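Local coordinates for probable L,D-transpeptidase 3 (Mycobacterium tuberculosis, PDB 6D4K), which is a probable L,D-transpeptidase of cell wall biogenesis that cannot form 3->3 peptidoglycan cross-links from tetrapeptide stems but may attach proteins to peptidoglycan, at residues Glu79-Asp82 with Val86-Val89. Sequence-based numbering, arbitrary orientation.
Sequences EWLD and VQWV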
ATOM      1  N   GLU A  79       7.290   2.962  14.492  1.00 19.51           N
ATOM      2  CA  GLU A  79       8.404   3.007  13.549  1.00 21.28           C
ATOM      3  C   GLU A  79       8.725   4.466  13.277  1.00 19.08           C
ATOM      4  O   GLU A  79       7.834   5.240  12.922  1.00 19.82           O
ATOM      5  CB  GLU A  79       8.029   2.350  12.215  1.00 27.31           C
ATOM      6  CG  GLU A  79       7.528   0.928  12.293  1.00 35.72           C
ATOM      7  CD  GLU A  79       7.153   0.391  10.923  1.00 43.47           C
ATOM      8  OE1 GLU A  79       6.958   1.208   9.992  1.00 44.64           O
ATOM      9  OE2 GLU A  79       7.065  -0.848  10.779  1.00 49.02           O
ATOM     10  N   TRP A  80       9.986   4.845  13.433  1.00 18.66           N
ATOM     11  CA  TRP A  80      10.395   6.221  13.190  1.00 21.34           C
ATOM     12  C   TRP A  80      10.682   6.414  11.704  1.00 23.55           C
ATOM     13  O   TRP A  80      11.533   5.725  11.134  1.00 26.36           O
ATOM     14  CB  TRP A  80      11.595   6.588  14.072  1.00 21.49           C
ATOM     15  CG  TRP A  80      11.155   6.739  15.495  1.00 20.97           C
ATOM     16  CD1 TRP A  80      10.940   5.739  16.390  1.00 20.70           C
ATOM     17  CD2 TRP A  80      10.811   7.961  16.156  1.00 18.71           C
ATOM     18  NE1 TRP A  80      10.493   6.260  17.584  1.00 19.85           N
ATOM     19  CE2 TRP A  80      10.409   7.624  17.468  1.00 18.29           C
ATOM     20  CE3 TRP A  80      10.801   9.308  15.764  1.00 19.37           C
ATOM     21  CZ2 TRP A  80       9.997   8.582  18.397  1.00 18.19           C
ATOM     22  CZ3 TRP A  80      10.425  10.266  16.687  1.00 18.28           C
ATOM     23  CH2 TRP A  80      10.000   9.896  17.989  1.00 18.90           C
ATOM     24  N   LEU A  81       9.940   7.330  11.075  1.00 22.21           N
ATOM     25  CA  LEU A  81      10.132   7.640   9.660  1.00 24.66           C
ATOM     26  C   LEU A  81      11.145   8.755   9.433  1.00 27.17           C
ATOM     27  O   LEU A  81      11.783   8.802   8.374  1.00 30.38           O
ATOM     28  CB  LEU A  81       8.796   8.029   9.018  1.00 24.46           C
ATOM     29  CG  LEU A  81       7.657   7.025   9.184  1.00 27.33           C
ATOM     30  CD1 LEU A  81       6.415   7.437   8.406  1.00 26.78           C
ATOM     31  CD2 LEU A  81       8.119   5.642   8.771  1.00 28.58           C
ATOM     32  N   ASP A  82      11.287   9.652  10.402  1.00 27.91           N
ATOM     33  CA  ASP A  82      12.236  10.756  10.383  1.00 27.22           C
ATOM     34  C   ASP A  82      12.459  11.133  11.840  1.00 27.18           C
ATOM     35  O   ASP A  82      11.799  10.598  12.733  1.00 25.55           O
ATOM     36  CB  ASP A  82      11.679  11.940   9.579  1.00 31.83           C
ATOM     37  CG  ASP A  82      12.761  12.764   8.880  1.00 39.44           C
ATOM     38  OD1 ASP A  82      13.933  12.773   9.328  1.00 39.03           O
ATOM     39  OD2 ASP A  82      12.424  13.419   7.870  1.00 40.67           O
ATOM     40  N   VAL A  86       6.999   9.800  13.826  1.00 17.12           N
ATOM     41  CA  VAL A  86       6.879   8.400  14.220  1.00 16.15           C
ATOM     42  C   VAL A  86       5.499   7.910  13.801  1.00 16.55           C
ATOM     43  O   VAL A  86       4.498   8.610  13.976  1.00 16.71           O
ATOM     44  CB  VAL A  86       7.167   8.139  15.724  1.00 16.73           C
ATOM     45  CG1 VAL A  86       6.086   8.733  16.637  1.00 18.26           C
ATOM     46  CG2 VAL A  86       7.371   6.642  15.999  1.00 16.18           C
ATOM     47  N   GLN A  87       5.441   6.724  13.221  1.00 18.39           N
ATOM     48  CA  GLN A  87       4.154   6.146  12.883  1.00 17.61           C
ATOM     49  C   GLN A  87       3.892   4.926  13.743  1.00 19.40           C
ATOM     50  O   GLN A  87       4.819   4.195  14.109  1.00 19.02           O
ATOM     51  CB  GLN A  87       4.030   5.789  11.403  1.00 21.05           C
ATOM     52  CG  GLN A  87       4.725   4.548  10.941  1.00 23.72           C
ATOM     53  CD  GLN A  87       4.396   4.252   9.507  1.00 24.80           C
ATOM     54  OE1 GLN A  87       3.633   4.987   8.879  1.00 28.72           O
ATOM     55  NE2 GLN A  87       4.987   3.198   8.964  1.00 26.44           N
ATOM     56  N   TRP A  88       2.630   4.730  14.075  1.00 17.04           N
ATOM     57  CA  TRP A  88       2.194   3.602  14.887  1.00 17.41           C
ATOM     58  C   TRP A  88       1.417   2.692  13.950  1.00 16.29           C
ATOM     59  O   TRP A  88       0.375   3.084  13.415  1.00 16.75           O
ATOM     60  CB  TRP A  88       1.344   4.136  16.027  1.00 17.89           C
ATOM     61  CG  TRP A  88       0.891   3.138  17.034  1.00 17.39           C
ATOM     62  CD1 TRP A  88       1.568   2.721  18.156  1.00 19.02           C
ATOM     63  CD2 TRP A  88      -0.376   2.478  17.067  1.00 17.76           C
ATOM     64  NE1 TRP A  88       0.793   1.829  18.875  1.00 19.29           N
ATOM     65  CE2 TRP A  88      -0.398   1.658  18.216  1.00 19.10           C
ATOM     66  CE3 TRP A  88      -1.489   2.481  16.219  1.00 18.13           C
ATOM     67  CZ2 TRP A  88      -1.503   0.882  18.549  1.00 19.36           C
ATOM     68  CZ3 TRP A  88      -2.577   1.695  16.547  1.00 19.59           C
ATOM     69  CH2 TRP A  88      -2.576   0.903  17.705  1.00 19.64           C
ATOM     70  N   VAL A  89       1.948   1.499  13.726  1.00 17.72           N
ATOM     71  CA  VAL A  89       1.408   0.546  12.761  1.00 17.56           C
ATOM     72  C   VAL A  89       0.516  -0.424  13.522  1.00 17.40           C
ATOM     73  O   VAL A  89       1.023  -1.175  14.372  1.00 18.31           O
ATOM     74  CB  VAL A  89       2.552  -0.201  12.057  1.00 19.24           C
ATOM     75  CG1 VAL A  89       2.008  -1.268  11.111  1.00 20.61           C
ATOM     76  CG2 VAL A  89       3.470   0.802  11.341  1.00 21.34           C
TER
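Glu79 and Gln87 face each other as an antiparallel hydrogen-bonded pair of a beta hairpin, strands 76-80 and 85-90, at the edge of the four-stranded antiparallel sheet in the bacterial Ig domain. Their backbones exchange two nearly straight bonds: Glu79 N to Gln87 O and Gln87 N to Glu79 O, both 2.8 Å. On one face of the sheet, beside the ring that these two bonds close, the side chains run side by side, pointing the same way, and polar residues suit this solvent-accessible face.

From CB, the Gln87 chain can be followed outward. CB lies near Glu79 O and Leu81 CD1. CG sits between the backbone N and the carbonyl carbon (chi1 77°), which brings it 3.8 Å from Glu79 O. The extended chain then carries CD to 3.9 Å from Leu81 CD1, and OE1 brushes the same methyl. NE2 donates to Glu79 OE1 at 3.0 Å, with the acceptor in the amide plane but the donor 36° out of the carboxylate plane. Glu79 also lays its carboxylate carbon against Val89 CG2, so aliphatic neighbours flank the polar bridge.

On the opposite face, Trp80 and Val86 form the adjacent non-hydrogen-bonded pair. Tryptophan offers a broad surface to beta-branched valine, which itself favours extended backbone. Trp80 is also held at NE1 by Glu63 of helix 59-65, while Val86 reaches Val47 and Phe49 of the next strand. Beyond this pair, Leu81 and Asp82 both face Val85 in a classic beta bulge. Val86 CG2 makes a CH-pi contact with the Trp80 five-membered ring, 3.5 Å from its centroid and only 8° off the normal.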